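ABC transporter, substrate binding protein (Agrobacterium tumefaciens, PDB 3C9H) probably captures a solute in the periplasm for an ABC transporter, and binds a magnesium ion in the crystal. Local coordinates at residues A[34-42]-A[87-95]; A[50-61]-A[276-284]. All coordinates share one frame; numbering follows the deposited sequence.

Interaction 1: A[34-42]-A[87-95]. With MG (magnesium ion), chain C; CIT (citric acid), chain D.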
loop_
_atom_site.group_PDB
_atom_site.type_symbol
_atom_site.label_atom_id
_atom_site.label_comp_id
_atom_site.label_asym_id
_atom_site.label_seq_id
_atom_site.Cartn_x
_atom_site.Cartn_y
_atom_site.Cartn_z
ATOM N N GLN A 34 -4.613 -17.844 -23.388
ATOM C CA GLN A 34 -5.381 -17.250 -22.283
ATOM C C GLN A 34 -4.506 -16.291 -21.475
ATOM O O GLN A 34 -3.492 -16.704 -20.909
ATOM C CB GLN A 34 -5.968 -18.331 -21.378
ATOM C CG GLN A 34 -7.410 -18.754 -21.717
ATOM C CD GLN A 34 -8.124 -19.387 -20.520
ATOM O OE1 GLN A 34 -7.818 -20.519 -20.113
ATOM N NE2 GLN A 34 -9.074 -18.651 -19.940
ATOM N N THR A 35 -4.880 -15.014 -21.470
ATOM C CA THR A 35 -4.132 -13.985 -20.780
ATOM C C THR A 35 -4.938 -13.432 -19.588
ATOM O O THR A 35 -6.081 -12.972 -19.730
ATOM C CB THR A 35 -3.716 -12.864 -21.764
ATOM O OG1 THR A 35 -2.985 -13.451 -22.860
ATOM C CG2 THR A 35 -2.843 -11.803 -21.103
ATOM N N LEU A 36 -4.328 -13.523 -18.415
ATOM C CA LEU A 36 -4.794 -12.848 -17.196
ATOM C C LEU A 36 -4.397 -11.378 -17.240
ATOM O O LEU A 36 -3.223 -11.030 -17.450
ATOM C CB LEU A 36 -4.159 -13.505 -15.961
ATOM C CG LEU A 36 -4.392 -12.823 -14.619
ATOM C CD1 LEU A 36 -5.853 -13.065 -14.130
ATOM C CD2 LEU A 36 -3.357 -13.274 -13.621
ATOM N N VAL A 37 -5.363 -10.507 -17.033
ATOM C CA VAL A 37 -5.096 -9.092 -16.970
ATOM C C VAL A 37 -5.212 -8.638 -15.506
ATOM O O VAL A 37 -6.237 -8.858 -14.866
ATOM C CB VAL A 37 -6.032 -8.272 -17.860
ATOM C CG1 VAL A 37 -5.754 -6.794 -17.686
ATOM C CG2 VAL A 37 -5.838 -8.687 -19.366
ATOM N N VAL A 38 -4.166 -7.992 -15.012
ATOM C CA VAL A 38 -4.095 -7.515 -13.615
ATOM C C VAL A 38 -3.904 -5.998 -13.593
ATOM O O VAL A 38 -2.991 -5.484 -14.239
ATOM C CB VAL A 38 -2.908 -8.224 -12.853
ATOM C CG1 VAL A 38 -2.787 -7.725 -11.414
ATOM C CG2 VAL A 38 -3.023 -9.766 -12.942
ATOM N N TYR A 39 -4.764 -5.260 -12.885
ATOM C CA TYR A 39 -4.443 -3.883 -12.480
ATOM C C TYR A 39 -3.982 -3.886 -11.028
ATOM O O TYR A 39 -4.747 -4.264 -10.135
ATOM C CB TYR A 39 -5.610 -2.920 -12.602
ATOM C CG TYR A 39 -6.256 -2.840 -13.970
ATOM C CD1 TYR A 39 -5.652 -3.378 -15.104
ATOM C CD2 TYR A 39 -7.509 -2.209 -14.112
ATOM C CE1 TYR A 39 -6.291 -3.288 -16.347
ATOM C CE2 TYR A 39 -8.136 -2.141 -15.302
ATOM C CZ TYR A 39 -7.523 -2.667 -16.431
ATOM O OH TYR A 39 -8.182 -2.569 -17.636
ATOM N N SER A 40 -2.743 -3.472 -10.803
ATOM C CA SER A 40 -2.100 -3.552 -9.478
ATOM C C SER A 40 -1.223 -2.372 -9.142
ATOM O O SER A 40 -0.606 -1.743 -9.993
ATOM C CB SER A 40 -1.313 -4.844 -9.377
ATOM O OG SER A 40 -0.548 -4.934 -8.194
ATOM N N SER A 41 -1.191 -2.026 -7.868
ATOM C CA SER A 41 -0.333 -0.962 -7.420
ATOM C C SER A 41 0.985 -1.499 -6.886
ATOM O O SER A 41 1.830 -0.709 -6.517
ATOM C CB SER A 41 -1.019 -0.103 -6.369
ATOM O OG SER A 41 -1.218 -0.805 -5.140
ATOM N N LEU A 42 1.131 -2.823 -6.816
ATOM C CA LEU A 42 2.348 -3.444 -6.323
ATOM C C LEU A 42 3.433 -3.239 -7.379
ATOM O O LEU A 42 3.303 -3.702 -8.524
ATOM C CB LEU A 42 2.142 -4.924 -5.986
ATOM C CG LEU A 42 3.380 -5.699 -5.452
ATOM C CD1 LEU A 42 3.960 -5.112 -4.161
ATOM C CD2 LEU A 42 3.105 -7.160 -5.240
ATOM N N THR A 87 -12.946 -5.296 -18.259
ATOM C CA THR A 87 -11.931 -4.652 -17.442
ATOM C C THR A 87 -10.971 -5.739 -16.947
ATOM O O THR A 87 -11.003 -6.865 -17.434
ATOM C CB THR A 87 -12.599 -3.786 -16.306
ATOM O OG1 THR A 87 -11.647 -2.891 -15.721
ATOM C CG2 THR A 87 -13.231 -4.632 -15.187
ATOM N N ALA A 88 -10.120 -5.402 -15.991
ATOM C CA ALA A 88 -9.145 -6.352 -15.436
ATOM C C ALA A 88 -9.839 -7.582 -14.852
ATOM O O ALA A 88 -11.011 -7.535 -14.440
ATOM C CB ALA A 88 -8.307 -5.668 -14.346
ATOM N N ASP A 89 -9.090 -8.675 -14.786
ATOM C CA ASP A 89 -9.562 -9.897 -14.174
ATOM C C ASP A 89 -9.292 -9.923 -12.655
ATOM O O ASP A 89 -9.935 -10.691 -11.921
ATOM C CB ASP A 89 -8.877 -11.073 -14.853
ATOM C CG ASP A 89 -9.104 -11.084 -16.366
ATOM O OD1 ASP A 89 -10.237 -10.798 -16.770
ATOM O OD2 ASP A 89 -8.168 -11.345 -17.147
ATOM N N PHE A 90 -8.312 -9.121 -12.223
ATOM C CA PHE A 90 -7.880 -8.982 -10.825
ATOM C C PHE A 90 -7.411 -7.550 -10.568
ATOM O O PHE A 90 -6.625 -6.991 -11.355
ATOM C CB PHE A 90 -6.756 -9.983 -10.501
ATOM C CG PHE A 90 -6.428 -10.087 -9.028
ATOM C CD1 PHE A 90 -7.367 -10.509 -8.103
ATOM C CD2 PHE A 90 -5.177 -9.770 -8.573
ATOM C CE1 PHE A 90 -7.033 -10.582 -6.742
ATOM C CE2 PHE A 90 -4.841 -9.854 -7.222
ATOM C CZ PHE A 90 -5.786 -10.260 -6.312
ATOM N N ALA A 91 -7.924 -6.948 -9.488
ATOM C CA ALA A 91 -7.544 -5.632 -9.052
ATOM C C ALA A 91 -6.894 -5.788 -7.704
ATOM O O ALA A 91 -7.475 -6.386 -6.788
ATOM C CB ALA A 91 -8.763 -4.700 -8.952
ATOM N N PHE A 92 -5.704 -5.246 -7.558
ATOM C CA PHE A 92 -4.910 -5.405 -6.334
ATOM C C PHE A 92 -4.348 -4.050 -5.916
ATOM O O PHE A 92 -3.493 -3.475 -6.621
ATOM C CB PHE A 92 -3.807 -6.425 -6.617
ATOM C CG PHE A 92 -3.003 -6.840 -5.385
ATOM C CD1 PHE A 92 -3.630 -7.352 -4.279
ATOM C CD2 PHE A 92 -1.609 -6.783 -5.398
ATOM C CE1 PHE A 92 -2.914 -7.750 -3.169
ATOM C CE2 PHE A 92 -0.887 -7.199 -4.288
ATOM C CZ PHE A 92 -1.562 -7.678 -3.175
ATOM N N SER A 93 -4.823 -3.527 -4.777
ATOM C CA SER A 93 -4.585 -2.144 -4.397
ATOM C C SER A 93 -4.419 -1.951 -2.904
ATOM O O SER A 93 -5.131 -2.566 -2.095
ATOM C CB SER A 93 -5.760 -1.294 -4.865
ATOM O OG SER A 93 -5.604 0.055 -4.492
ATOM N N SER A 94 -3.493 -1.063 -2.571
ATOM C CA SER A 94 -3.236 -0.635 -1.226
ATOM C C SER A 94 -4.214 0.466 -0.794
ATOM O O SER A 94 -4.238 0.832 0.386
ATOM C CB SER A 94 -1.800 -0.166 -1.078
ATOM O OG SER A 94 -1.482 0.778 -2.074
ATOM N N ALA A 95 -5.005 0.990 -1.734
ATOM C CA ALA A 95 -6.035 1.970 -1.390
ATOM C C ALA A 95 -7.315 1.224 -0.923
ATOM O O ALA A 95 -8.272 1.025 -1.670
ATOM C CB ALA A 95 -6.290 2.970 -2.509
HETATM MG MG MG C . 3.105 1.169 -6.488
HETATM C C1 CIT D . 1.629 1.023 -3.668
HETATM O O1 CIT D . 0.846 0.079 -3.367
HETATM O O2 CIT D . 2.790 0.780 -4.058
HETATM C C2 CIT D . 1.194 2.457 -3.520
HETATM C C3 CIT D . 1.734 3.389 -4.622
HETATM O O7 CIT D . 1.493 2.798 -5.935
HETATM C C4 CIT D . 1.036 4.744 -4.578
HETATM C C5 CIT D . -0.425 4.664 -4.891
HETATM O O3 CIT D . -1.285 5.270 -4.176
HETATM O O4 CIT D . -0.729 4.029 -5.913
HETATM C C6 CIT D . 3.244 3.639 -4.479
HETATM O O5 CIT D . 4.065 3.338 -5.387
HETATM O O6 CIT D . 3.705 4.137 -3.444
HETATM O O HOH W 1 -8.383 -11.587 -19.634
HETATM O O HOH W 2 -1.362 -3.428 -4.342
HETATM O O HOH W 3 3.034 1.565 -8.732
#
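One face of the Tyr39 ring carries Ala88, whose CB stands 3.4 Å from the ring centroid and 5° off the normal, a CH-pi contact. Phe90 and Phe92 meet the other segment with their edges, Phe90 taking CG1 of Val38 and Phe92 taking CD2 of Leu42 and, in its plane, OG of Ser40, which is hydrogen-bonded to the Tyr65 hydroxyl and accepts from Leu42 N in an ST turn. Strands 35-40 and 90-93 run parallel, joined by backbone bonds from Asp89 N to Val37 O through Ser41 N to Phe92 O. At the start of the pair OD2 of Asp89 stands in for a backbone carbonyl, accepting from Val37 N at 2.9 Å, on the anti side and 31° out of the carboxylate plane, while OD1 takes the N of Asn273. At the other end, OG of Ser41 (chi1 68°) and of Ser94 lies between backbone N and carbonyl carbon, which turns both hydroxyls onto O1 of a citrate, 2.9 Å from Ser41 OG and 2.8 Å from Ser94 OG; Ser41 O binds magnesium at 2.3 Å. Paired donors suit an acceptor such as a carboxylate oxygen, though citrate, probably from the crystallisation liquor, leaves the natural ligand open.

Interaction 2: A[50-61]-A[276-284]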
loop_
_atom_site.group_PDB
_atom_site.type_symbol
_atom_site.label_atom_id
_atom_site.label_comp_id
_atom_site.label_asym_id
_atom_site.label_seq_id
_atom_site.Cartn_x
_atom_site.Cartn_y
_atom_site.Cartn_z
ATOM N N MET A 50 5.840 -13.244 -7.456
ATOM C CA MET A 50 4.448 -13.716 -7.376
ATOM C C MET A 50 3.952 -14.160 -8.746
ATOM O O MET A 50 3.344 -15.244 -8.878
ATOM C CB MET A 50 3.524 -12.662 -6.774
ATOM C CG MET A 50 3.809 -12.334 -5.316
ATOM S SD MET A 50 3.675 -13.683 -4.100
ATOM C CE MET A 50 1.888 -13.820 -4.063
ATOM N N ILE A 51 4.231 -13.343 -9.759
ATOM C CA ILE A 51 3.874 -13.687 -11.126
ATOM C C ILE A 51 4.552 -15.011 -11.551
ATOM O O ILE A 51 3.914 -15.892 -12.112
ATOM C CB ILE A 51 4.195 -12.529 -12.092
ATOM C CG1 ILE A 51 3.305 -11.311 -11.780
ATOM C CG2 ILE A 51 3.968 -12.952 -13.521
ATOM C CD1 ILE A 51 3.826 -9.965 -12.260
ATOM N N GLU A 52 5.846 -15.137 -11.277
ATOM C CA GLU A 52 6.580 -16.361 -11.622
ATOM C C GLU A 52 6.004 -17.578 -10.901
ATOM O O GLU A 52 5.847 -18.634 -11.508
ATOM C CB GLU A 52 8.063 -16.196 -11.312
ATOM C CG GLU A 52 8.741 -15.229 -12.288
ATOM C CD GLU A 52 10.164 -14.826 -11.889
ATOM O OE1 GLU A 52 10.598 -15.131 -10.744
ATOM O OE2 GLU A 52 10.825 -14.157 -12.729
ATOM N N GLY A 53 5.678 -17.433 -9.620
ATOM C CA GLY A 53 5.098 -18.532 -8.845
ATOM C C GLY A 53 3.760 -18.989 -9.402
ATOM O O GLY A 53 3.507 -20.186 -9.575
ATOM N N PHE A 54 2.915 -18.020 -9.709
ATOM C CA PHE A 54 1.636 -18.279 -10.336
ATOM C C PHE A 54 1.802 -19.030 -11.653
ATOM O O PHE A 54 1.098 -20.004 -11.900
ATOM C CB PHE A 54 0.878 -16.960 -10.558
ATOM C CG PHE A 54 -0.423 -17.135 -11.300
ATOM C CD1 PHE A 54 -1.541 -17.640 -10.639
ATOM C CD2 PHE A 54 -0.515 -16.840 -12.661
ATOM C CE1 PHE A 54 -2.752 -17.821 -11.335
ATOM C CE2 PHE A 54 -1.713 -17.034 -13.358
ATOM C CZ PHE A 54 -2.823 -17.502 -12.694
ATOM N N GLN A 55 2.717 -18.559 -12.496
ATOM C CA GLN A 55 2.943 -19.139 -13.816
ATOM C C GLN A 55 3.518 -20.561 -13.754
ATOM O O GLN A 55 3.094 -21.405 -14.521
ATOM C CB GLN A 55 3.843 -18.252 -14.677
ATOM C CG GLN A 55 3.153 -16.983 -15.154
ATOM C CD GLN A 55 3.797 -16.400 -16.352
ATOM O OE1 GLN A 55 4.988 -16.096 -16.340
ATOM N NE2 GLN A 55 3.023 -16.231 -17.410
ATOM N N LYS A 56 4.450 -20.815 -12.842
ATOM C CA LYS A 56 4.952 -22.181 -12.590
ATOM C C LYS A 56 3.828 -23.133 -12.178
ATOM O O LYS A 56 3.821 -24.290 -12.598
ATOM C CB LYS A 56 6.007 -22.184 -11.491
ATOM C CG LYS A 56 7.347 -21.618 -11.895
ATOM C CD LYS A 56 8.204 -21.473 -10.676
ATOM C CE LYS A 56 9.475 -20.753 -10.981
ATOM N NZ LYS A 56 10.204 -20.527 -9.697
ATOM N N ALA A 57 2.892 -22.651 -11.359
ATOM C CA ALA A 57 1.701 -23.432 -10.981
ATOM C C ALA A 57 0.740 -23.583 -12.163
ATOM O O ALA A 57 -0.011 -24.543 -12.229
ATOM C CB ALA A 57 0.981 -22.780 -9.789
ATOM N N ASN A 58 0.762 -22.622 -13.086
ATOM C CA ASN A 58 -0.195 -22.536 -14.193
ATOM C C ASN A 58 0.533 -22.246 -15.505
ATOM O O ASN A 58 0.480 -21.142 -16.015
ATOM C CB ASN A 58 -1.222 -21.443 -13.900
ATOM C CG ASN A 58 -1.987 -21.700 -12.629
ATOM O OD1 ASN A 58 -2.940 -22.478 -12.631
ATOM N ND2 ASN A 58 -1.561 -21.082 -11.523
ATOM N N PRO A 59 1.238 -23.258 -16.053
ATOM C CA PRO A 59 2.096 -23.030 -17.211
ATOM C C PRO A 59 1.406 -22.610 -18.517
ATOM O O PRO A 59 2.092 -22.164 -19.430
ATOM C CB PRO A 59 2.836 -24.364 -17.381
ATOM C CG PRO A 59 2.078 -25.358 -16.637
ATOM C CD PRO A 59 1.282 -24.654 -15.585
ATOM N N ASP A 60 0.085 -22.730 -18.603
ATOM C CA ASP A 60 -0.654 -22.328 -19.810
ATOM C C ASP A 60 -1.216 -20.898 -19.764
ATOM O O ASP A 60 -1.898 -20.475 -20.700
ATOM C CB ASP A 60 -1.816 -23.306 -20.068
ATOM C CG ASP A 60 -1.347 -24.686 -20.532
ATOM O OD1 ASP A 60 -0.262 -24.784 -21.153
ATOM O OD2 ASP A 60 -2.090 -25.674 -20.297
ATOM N N ILE A 61 -0.927 -20.146 -18.706
ATOM C CA ILE A 61 -1.508 -18.807 -18.550
ATOM C C ILE A 61 -0.507 -17.689 -18.752
ATOM O O ILE A 61 0.467 -17.603 -18.014
ATOM C CB ILE A 61 -2.187 -18.635 -17.152
ATOM C CG1 ILE A 61 -3.223 -19.752 -16.918
ATOM C CG2 ILE A 61 -2.845 -17.248 -17.059
ATOM C CD1 ILE A 61 -4.295 -19.826 -18.020
ATOM N N LEU A 276 -9.769 -16.784 -14.361
ATOM C CA LEU A 276 -8.325 -16.608 -14.220
ATOM C C LEU A 276 -8.006 -15.654 -13.057
ATOM O O LEU A 276 -7.071 -15.882 -12.274
ATOM C CB LEU A 276 -7.710 -16.101 -15.516
ATOM C CG LEU A 276 -7.660 -17.089 -16.679
ATOM C CD1 LEU A 276 -6.857 -16.464 -17.788
ATOM C CD2 LEU A 276 -7.091 -18.450 -16.257
ATOM N N GLY A 277 -8.819 -14.605 -12.938
ATOM C CA GLY A 277 -8.755 -13.686 -11.822
ATOM C C GLY A 277 -8.877 -14.378 -10.483
ATOM O O GLY A 277 -8.071 -14.114 -9.572
ATOM N N ARG A 278 -9.876 -15.249 -10.334
ATOM C CA ARG A 278 -10.048 -16.018 -9.113
ATOM C C ARG A 278 -8.888 -16.976 -8.867
ATOM O O ARG A 278 -8.513 -17.229 -7.701
ATOM C CB ARG A 278 -11.338 -16.820 -9.133
ATOM C CG ARG A 278 -12.509 -16.020 -8.781
ATOM C CD ARG A 278 -13.738 -16.829 -8.699
ATOM N NE ARG A 278 -14.815 -15.972 -9.120
ATOM C CZ ARG A 278 -15.391 -15.990 -10.313
ATOM N NH1 ARG A 278 -15.125 -16.898 -11.215
ATOM N NH2 ARG A 278 -16.325 -15.123 -10.546
ATOM N N ARG A 279 -8.334 -17.515 -9.943
ATOM C CA ARG A 279 -7.174 -18.408 -9.821
ATOM C C ARG A 279 -5.973 -17.674 -9.229
ATOM O O ARG A 279 -5.257 -18.209 -8.375
ATOM C CB ARG A 279 -6.759 -19.008 -11.177
ATOM C CG ARG A 279 -6.131 -20.392 -10.965
ATOM C CD ARG A 279 -5.545 -20.999 -12.199
ATOM N NE ARG A 279 -6.566 -21.283 -13.190
ATOM C CZ ARG A 279 -6.337 -21.849 -14.373
ATOM N NH1 ARG A 279 -5.104 -22.183 -14.747
ATOM N NH2 ARG A 279 -7.355 -22.043 -15.210
ATOM N N TYR A 280 -5.736 -16.471 -9.732
ATOM C CA TYR A 280 -4.659 -15.611 -9.252
ATOM C C TYR A 280 -4.913 -15.200 -7.783
ATOM O O TYR A 280 -4.023 -15.291 -6.922
ATOM C CB TYR A 280 -4.603 -14.387 -10.138
ATOM C CG TYR A 280 -3.354 -13.567 -10.060
ATOM C CD1 TYR A 280 -2.174 -13.990 -10.674
ATOM C CD2 TYR A 280 -3.360 -12.326 -9.442
ATOM C CE1 TYR A 280 -1.008 -13.194 -10.648
ATOM C CE2 TYR A 280 -2.195 -11.519 -9.421
ATOM C CZ TYR A 280 -1.036 -11.968 -10.027
ATOM O OH TYR A 280 0.106 -11.180 -9.995
ATOM N N LEU A 281 -6.137 -14.774 -7.496
ATOM C CA LEU A 281 -6.518 -14.495 -6.097
ATOM C C LEU A 281 -6.278 -15.686 -5.176
ATOM O O LEU A 281 -5.659 -15.565 -4.114
ATOM C CB LEU A 281 -7.983 -14.053 -6.041
ATOM C CG LEU A 281 -8.570 -13.780 -4.675
ATOM C CD1 LEU A 281 -7.685 -12.793 -3.828
ATOM C CD2 LEU A 281 -10.013 -13.296 -4.817
ATOM N N GLU A 282 -6.744 -16.860 -5.580
ATOM C CA GLU A 282 -6.468 -18.072 -4.829
ATOM C C GLU A 282 -4.953 -18.258 -4.608
ATOM O O GLU A 282 -4.528 -18.605 -3.500
ATOM C CB GLU A 282 -7.040 -19.285 -5.565
ATOM C CG GLU A 282 -7.136 -20.537 -4.742
ATOM C CD GLU A 282 -8.135 -21.502 -5.337
ATOM O OE1 GLU A 282 -7.887 -21.909 -6.496
ATOM O OE2 GLU A 282 -9.168 -21.814 -4.671
ATOM N N PHE A 283 -4.145 -18.018 -5.641
ATOM C CA PHE A 283 -2.706 -18.137 -5.481
ATOM C C PHE A 283 -2.147 -17.139 -4.445
ATOM O O PHE A 283 -1.356 -17.512 -3.577
ATOM C CB PHE A 283 -1.971 -18.023 -6.818
ATOM C CG PHE A 283 -0.478 -18.095 -6.672
ATOM C CD1 PHE A 283 0.173 -19.323 -6.608
ATOM C CD2 PHE A 283 0.259 -16.939 -6.517
ATOM C CE1 PHE A 283 1.556 -19.374 -6.427
ATOM C CE2 PHE A 283 1.655 -16.980 -6.327
ATOM C CZ PHE A 283 2.298 -18.186 -6.273
ATOM N N PHE A 284 -2.575 -15.881 -4.528
ATOM C CA PHE A 284 -2.208 -14.868 -3.554
ATOM C C PHE A 284 -2.640 -15.204 -2.122
ATOM O O PHE A 284 -2.037 -14.705 -1.192
ATOM C CB PHE A 284 -2.748 -13.487 -3.958
ATOM C CG PHE A 284 -1.804 -12.711 -4.856
ATOM C CD1 PHE A 284 -1.338 -11.441 -4.483
ATOM C CD2 PHE A 284 -1.348 -13.265 -6.048
ATOM C CE1 PHE A 284 -0.463 -10.741 -5.288
ATOM C CE2 PHE A 284 -0.463 -12.577 -6.857
ATOM C CZ PHE A 284 -0.021 -11.312 -6.483
#
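With CG anti to the backbone nitrogen in Phe54 (chi1 176°), and in Phe283 in the same way, both rings are carried into the interface between helices 44-57 and 274-285. The short segments of these helices cross at 114°, their axes 10.4 Å apart. Met50, its chain bent at chi2 and chi3, lays its methyl over the middle of the Phe284 ring, CE lying 3.7 Å from the centroid; SD stands farther above the same face in a Met-aromatic contact. Phe54 is enclosed on several sides. Tyr280 turns an edge onto one face of it, a T-shaped pair with centroids 5.0 Å apart and planes at 73°, ND2 of Asn58 lies over the rim of the opposite face, and CB of Phe283 meets its edge. The Phe283 ring in turn lies against the backbone of helix 44-57 at Gly53, where CZ of Phe283 comes within 3.5 Å of Gly53 C. Just beyond the helix end, the Asn58 amide links both sides: ND2 donates to Phe54 O at 2.9 Å, and OD1 accepts from NH1 of Arg279 at 3.0 Å, the donor standing above the carbonyl plane. Farther along, Ile61 and Leu276 meet tip to tip, CD1 of Ile61 lying 3.6 Å from CD2 of Leu276. Phe54 and Tyr280 also touch Leu36 of strand 35-40. Two helices packed on each other and on the strands beside them are consistent with the layered alpha/beta lobe of a periplasmic solute-binding protein.

In the fold
Interactions 1 and 2 are successive layers of one lobe, their centres about 12 Å apart: strand 35-40 leads directly into helix 44-57, so the parallel strand pair and the helix pair share a continuous piece of chain. Tyr280 and Leu276 join the layers. CD2 of Phe90 approaches CD2 of Tyr280 to 3.3 Å, and CD1 of Leu36 lies 3.5 Å from Leu276 C, while Phe92 meets Phe284 edge-to-face. The ligand end belongs to interaction 1, where Asp43 and Ser41 share the magnesium with the citrate and a water, and Arg263, Tyr176 and Tyr238 also bind the citrate. Interaction 2 lies farther from the site, the Phe284 side chain being about 12 Å from the magnesium and about 10 Å from the Ser41 side chain.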